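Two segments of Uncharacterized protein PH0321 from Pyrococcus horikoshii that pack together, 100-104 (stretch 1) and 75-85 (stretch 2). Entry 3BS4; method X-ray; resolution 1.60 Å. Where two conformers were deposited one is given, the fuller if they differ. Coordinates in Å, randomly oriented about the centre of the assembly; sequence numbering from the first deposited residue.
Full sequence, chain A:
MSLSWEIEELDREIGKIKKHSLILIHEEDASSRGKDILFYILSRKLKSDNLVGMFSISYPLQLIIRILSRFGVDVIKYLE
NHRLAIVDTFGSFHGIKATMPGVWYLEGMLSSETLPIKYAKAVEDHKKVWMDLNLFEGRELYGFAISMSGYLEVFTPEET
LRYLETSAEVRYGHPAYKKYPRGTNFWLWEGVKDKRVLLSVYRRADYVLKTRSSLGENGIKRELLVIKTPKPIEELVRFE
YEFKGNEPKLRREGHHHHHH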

ATOM      1  N   MET A 100      13.732   6.067  15.578  1.00 38.79           N
ATOM      2  CA  MET A 100      12.652   5.170  15.940  1.00 38.32           C
ATOM      3  C   MET A 100      13.028   3.751  15.493  1.00 37.77           C
ATOM      4  O   MET A 100      13.463   3.551  14.355  1.00 37.85           O
ATOM      5  CB  MET A 100      11.358   5.639  15.265  1.00 38.40           C
ATOM      6  CG  MET A 100      10.069   5.311  16.009  1.00 38.02           C
ATOM      7  SD  MET A 100       8.646   6.183  15.317  1.00 39.12           S
ATOM      8  CE  MET A 100       7.301   5.409  16.178  1.00 37.28           C
ATOM      9  N   PRO A 101      12.906   2.757  16.392  1.00 37.08           N
ATOM     10  CA  PRO A 101      13.172   1.372  15.969  1.00 36.29           C
ATOM     11  C   PRO A 101      12.201   0.926  14.884  1.00 34.89           C
ATOM     12  O   PRO A 101      11.013   1.233  14.960  1.00 35.47           O
ATOM     13  CB  PRO A 101      12.936   0.561  17.247  1.00 36.30           C
ATOM     14  CG  PRO A 101      13.121   1.553  18.364  1.00 37.17           C
ATOM     15  CD  PRO A 101      12.566   2.836  17.823  1.00 37.54           C
ATOM     16  N   GLY A 102      12.713   0.228  13.875  1.00 33.27           N
ATOM     17  CA  GLY A 102      11.876  -0.287  12.799  1.00 30.83           C
ATOM     18  C   GLY A 102      11.624   0.695  11.666  1.00 29.24           C
ATOM     19  O   GLY A 102      10.903   0.364  10.718  1.00 28.67           O
ATOM     20  N   VAL A 103      12.211   1.886  11.753  1.00 27.51           N
ATOM     21  CA  VAL A 103      12.020   2.937  10.724  1.00 26.20           C
ATOM     22  C   VAL A 103      13.328   3.170   9.987  1.00 25.94           C
ATOM     23  O   VAL A 103      14.328   3.616  10.579  1.00 26.08           O
ATOM     24  CB  VAL A 103      11.507   4.286  11.296  1.00 26.15           C
ATOM     25  CG1 VAL A 103      11.280   5.321  10.168  1.00 25.95           C
ATOM     26  CG2 VAL A 103      10.215   4.102  12.063  1.00 25.08           C
ATOM     27  N   TRP A 104      13.295   2.860   8.697  1.00 25.11           N
ATOM     28  CA  TRP A 104      14.447   2.981   7.815  0.50 25.32           C
ATOM     29  C   TRP A 104      14.412   4.273   7.047  1.00 24.57           C
ATOM     30  O   TRP A 104      13.361   4.664   6.526  1.00 23.05           O
ATOM     31  CB  TRP A 104      14.468   1.830   6.816  0.50 26.51           C
ATOM     32  CG  TRP A 104      15.541   0.842   7.072  0.50 28.35           C
ATOM     33  CD1 TRP A 104      15.613  -0.035   8.112  0.50 29.86           C
ATOM     34  CD2 TRP A 104      16.706   0.613   6.269  0.50 28.91           C
ATOM     35  NE1 TRP A 104      16.752  -0.791   8.014  0.50 30.89           N
ATOM     36  CE2 TRP A 104      17.440  -0.419   6.890  0.50 29.51           C
ATOM     37  CE3 TRP A 104      17.207   1.185   5.091  0.50 28.78           C
ATOM     38  CZ2 TRP A 104      18.645  -0.898   6.373  0.50 29.25           C
ATOM     39  CZ3 TRP A 104      18.408   0.695   4.568  0.50 29.20           C
ATOM     40  CH2 TRP A 104      19.111  -0.330   5.214  0.50 29.08           C
TER
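Stretch 2 75-85: VIKYLENHRLA

Stretch 2 lies against stretch 1 through a small, mainly apolar contact without a hydrogen bond between them, in which Leu79, near the end of a helix, packs against a type II turn. The two segments together bury 341 Å², and Leu79 has the largest covered area of any residue in either, 69 Å².

The turn runs from Met100 to Val103. Its central residues have phi/psi of -62/138 at Pro101 and 86/2 at Gly102, the pattern expected of type II, and it is closed by a weak hydrogen bond from Val103 N to Met100 O at 3.3 Å. Val103 and Trp104 then continue as strand.

Stretch 2 is helical from Val75 to Glu80, with backbone bonds such as Leu79 N to Val75 O at 2.9 Å and Glu80 N to Ile76 O at 2.8 Å. Asn81 is the first residue to leave helical phi/psi. Its side chain turns back on the helix, Asn81 ND2 donating to Lys77 O at 2.8 Å. His82, at phi/psi 68/19, adopts a left-handed conformation as the chain turns, and Leu84 and Ala85 are extended.

The register gives the direction: the nearest CA pairs are Met100 with Ile76 (8.0 Å), Pro101 with Glu80 (6.0 Å) and Gly102 with Ala85 (5.1 Å). Both chains thus advance in the same sense, and their backbones draw together along the way.

Leu79 directs its CA-to-CB bond toward the turn, with chi1 in m and chi2 in t. Leu79 CB lies 3.3 Å from Pro101 O, while Leu79 CD2 is 3.7 Å from Gly102 O. The other methyl, Leu79 CD1, is 3.5 Å from Met100 CE and 3.8 Å from Val103 CG2, so this one side chain touches all four residues of the turn. The Met100 side chain is extended, with all three chi angles in t; although its CA-to-CB bond points sideways, its end reaches Ile76 as well as Leu79. The separation of Met100 CE from Ile76 CD1, 2.9 Å, is too short for two methyl groups and carries no weight as evidence of packing. Pro101 CG is 3.8 Å from Glu80 OE2.

Gly102 meets the strand end of stretch 2, with Gly102 O 3.6 Å from Ala85 CA. An ideal CB on Gly102 would lie only 3.0 Å from Leu79 CD2, and the backbone angles alone already call for glycine, since that CB would be jammed against the preceding carbonyl oxygen.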

ATOM      1  N   VAL A  75       1.468   2.532  16.518  1.00 25.77           N
ATOM      2  CA  VAL A  75       2.571   2.225  15.613  1.00 25.18           C
ATOM      3  C   VAL A  75       3.866   1.848  16.352  1.00 25.54           C
ATOM      4  O   VAL A  75       4.516   0.873  15.982  1.00 25.38           O
ATOM      5  CB  VAL A  75       2.800   3.367  14.603  1.00 24.87           C
ATOM      6  CG1 VAL A  75       4.110   3.192  13.839  1.00 24.96           C
ATOM      7  CG2 VAL A  75       1.630   3.435  13.617  1.00 24.71           C
ATOM      8  N   ILE A  76       4.233   2.606  17.386  1.00 26.41           N
ATOM      9  CA  ILE A  76       5.476   2.326  18.134  1.00 27.30           C
ATOM     10  C   ILE A  76       5.549   0.896  18.668  1.00 26.66           C
ATOM     11  O   ILE A  76       6.611   0.266  18.616  1.00 26.66           O
ATOM     12  CB  ILE A  76       5.685   3.280  19.333  1.00 28.52           C
ATOM     13  CG1 ILE A  76       5.023   4.647  19.079  1.00 31.12           C
ATOM     14  CG2 ILE A  76       7.176   3.361  19.700  1.00 28.89           C
ATOM     15  CD1 ILE A  76       5.942   5.795  18.728  1.00 33.96           C
ATOM     16  N   LYS A  77       4.430   0.389  19.179  1.00 26.17           N
ATOM     17  CA  LYS A  77       4.369  -0.975  19.717  1.00 26.25           C
ATOM     18  C   LYS A  77       4.614  -2.023  18.633  1.00 25.26           C
ATOM     19  O   LYS A  77       5.317  -2.995  18.852  1.00 24.99           O
ATOM     20  CB  LYS A  77       3.017  -1.245  20.382  1.00 26.99           C
ATOM     21  CG  LYS A  77       2.639  -0.210  21.420  1.00 30.96           C
ATOM     22  CD  LYS A  77       1.672  -0.755  22.458  1.00 35.17           C
ATOM     23  CE  LYS A  77       1.402   0.284  23.546  1.00 37.41           C
ATOM     24  NZ  LYS A  77       2.650   0.971  23.997  1.00 39.99           N
ATOM     25  N   TYR A  78       4.008  -1.827  17.461  1.00 23.82           N
ATOM     26  CA  TYR A  78       4.205  -2.769  16.368  1.00 22.38           C
ATOM     27  C   TYR A  78       5.614  -2.668  15.814  1.00 21.74           C
ATOM     28  O   TYR A  78       6.181  -3.664  15.374  1.00 21.25           O
ATOM     29  CB  TYR A  78       3.175  -2.540  15.256  1.00 22.65           C
ATOM     30  CG  TYR A  78       1.795  -3.047  15.616  1.00 22.45           C
ATOM     31  CD1 TYR A  78       1.439  -4.368  15.394  1.00 23.86           C
ATOM     32  CD2 TYR A  78       0.850  -2.198  16.190  1.00 23.22           C
ATOM     33  CE1 TYR A  78       0.169  -4.840  15.736  1.00 24.67           C
ATOM     34  CE2 TYR A  78      -0.411  -2.656  16.529  1.00 25.41           C
ATOM     35  CZ  TYR A  78      -0.743  -3.975  16.302  1.00 24.81           C
ATOM     36  OH  TYR A  78      -2.003  -4.435  16.632  1.00 26.29           O
ATOM     37  N   LEU A  79       6.182  -1.467  15.825  1.00 21.53           N
ATOM     38  CA  LEU A  79       7.570  -1.295  15.415  1.00 22.52           C
ATOM     39  C   LEU A  79       8.519  -2.010  16.377  1.00 23.65           C
ATOM     40  O   LEU A  79       9.384  -2.785  15.958  1.00 23.31           O
ATOM     41  CB  LEU A  79       7.936   0.190  15.323  1.00 22.68           C
ATOM     42  CG  LEU A  79       7.330   1.014  14.181  1.00 23.54           C
ATOM     43  CD1 LEU A  79       7.689   2.470  14.412  1.00 25.98           C
ATOM     44  CD2 LEU A  79       7.862   0.578  12.811  1.00 24.10           C
ATOM     45  N   GLU A  80       8.332  -1.765  17.669  1.00 24.73           N
ATOM     46  CA  GLU A  80       9.266  -2.283  18.665  1.00 27.00           C
ATOM     47  C   GLU A  80       9.155  -3.805  18.806  1.00 26.19           C
ATOM     48  O   GLU A  80      10.108  -4.475  19.204  1.00 27.41           O
ATOM     49  CB  GLU A  80       9.127  -1.508  19.995  1.00 27.37           C
ATOM     50  CG  GLU A  80       9.676  -0.066  19.851  1.00 31.27           C
ATOM     51  CD  GLU A  80       9.881   0.719  21.164  1.00 32.24           C
ATOM     52  OE1 GLU A  80       9.485   0.246  22.253  1.00 39.18           O
ATOM     53  OE2 GLU A  80      10.449   1.842  21.090  1.00 38.92           O
ATOM     54  N   ASN A  81       8.006  -4.353  18.441  1.00 25.22           N
ATOM     55  CA  ASN A  81       7.791  -5.793  18.490  1.00 24.94           C
ATOM     56  C   ASN A  81       8.031  -6.479  17.149  1.00 24.09           C
ATOM     57  O   ASN A  81       7.687  -7.643  16.978  1.00 23.44           O
ATOM     58  CB  ASN A  81       6.405  -6.112  19.069  1.00 26.14           C
ATOM     59  CG  ASN A  81       6.338  -5.858  20.587  1.00 28.82           C
ATOM     60  OD1 ASN A  81       6.778  -6.693  21.379  1.00 33.79           O
ATOM     61  ND2 ASN A  81       5.819  -4.696  20.985  1.00 31.37           N
ATOM     62  N   HIS A  82       8.626  -5.742  16.212  1.00 23.08           N
ATOM     63  CA  HIS A  82       9.130  -6.297  14.944  1.00 23.50           C
ATOM     64  C   HIS A  82       8.044  -6.783  13.990  1.00 22.70           C
ATOM     65  O   HIS A  82       8.330  -7.566  13.090  1.00 23.54           O
ATOM     66  CB  HIS A  82      10.166  -7.414  15.214  1.00 24.43           C
ATOM     67  CG  HIS A  82      11.439  -6.902  15.808  1.00 27.78           C
ATOM     68  ND1 HIS A  82      11.865  -7.249  17.071  1.00 30.64           N
ATOM     69  CD2 HIS A  82      12.358  -6.035  15.325  1.00 28.91           C
ATOM     70  CE1 HIS A  82      12.999  -6.628  17.336  1.00 31.67           C
ATOM     71  NE2 HIS A  82      13.325  -5.889  16.290  1.00 32.10           N
ATOM     72  N   ARG A  83       6.809  -6.328  14.191  1.00 21.50           N
ATOM     73  CA  ARG A  83       5.702  -6.712  13.312  1.00 20.91           C
ATOM     74  C   ARG A  83       5.602  -5.782  12.114  1.00 20.23           C
ATOM     75  O   ARG A  83       5.193  -6.202  11.028  1.00 20.77           O
ATOM     76  CB  ARG A  83       4.369  -6.676  14.062  1.00 21.46           C
ATOM     77  CG  ARG A  83       4.314  -7.636  15.262  1.00 23.76           C
ATOM     78  CD  ARG A  83       4.610  -9.063  14.822  1.00 25.50           C
ATOM     79  NE  ARG A  83       4.119 -10.041  15.805  1.00 28.45           N
ATOM     80  CZ  ARG A  83       4.780 -10.426  16.898  1.00 30.22           C
ATOM     81  NH1 ARG A  83       5.981  -9.933  17.185  1.00 30.52           N
ATOM     82  NH2 ARG A  83       4.231 -11.316  17.708  1.00 30.65           N
ATOM     83  N   LEU A  84       5.941  -4.520  12.344  1.00 19.09           N
ATOM     84  CA  LEU A  84       5.835  -3.479  11.322  1.00 19.34           C
ATOM     85  C   LEU A  84       7.223  -2.926  10.988  1.00 19.43           C
ATOM     86  O   LEU A  84       8.014  -2.646  11.900  1.00 19.41           O
ATOM     87  CB  LEU A  84       4.930  -2.369  11.851  1.00 19.71           C
ATOM     88  CG  LEU A  84       4.761  -1.094  11.022  1.00 19.19           C
ATOM     89  CD1 LEU A  84       4.143  -1.425   9.654  1.00 17.21           C
ATOM     90  CD2 LEU A  84       3.941  -0.069  11.799  1.00 18.93           C
ATOM     91  N   ALA A  85       7.512  -2.784   9.693  1.00 18.50           N
ATOM     92  CA  ALA A  85       8.726  -2.096   9.228  1.00 18.02           C
ATOM     93  C   ALA A  85       8.271  -0.915   8.389  1.00 18.51           C
ATOM     94  O   ALA A  85       7.354  -1.058   7.591  1.00 19.37           O
ATOM     95  CB  ALA A  85       9.587  -3.019   8.401  1.00 18.88           C
TER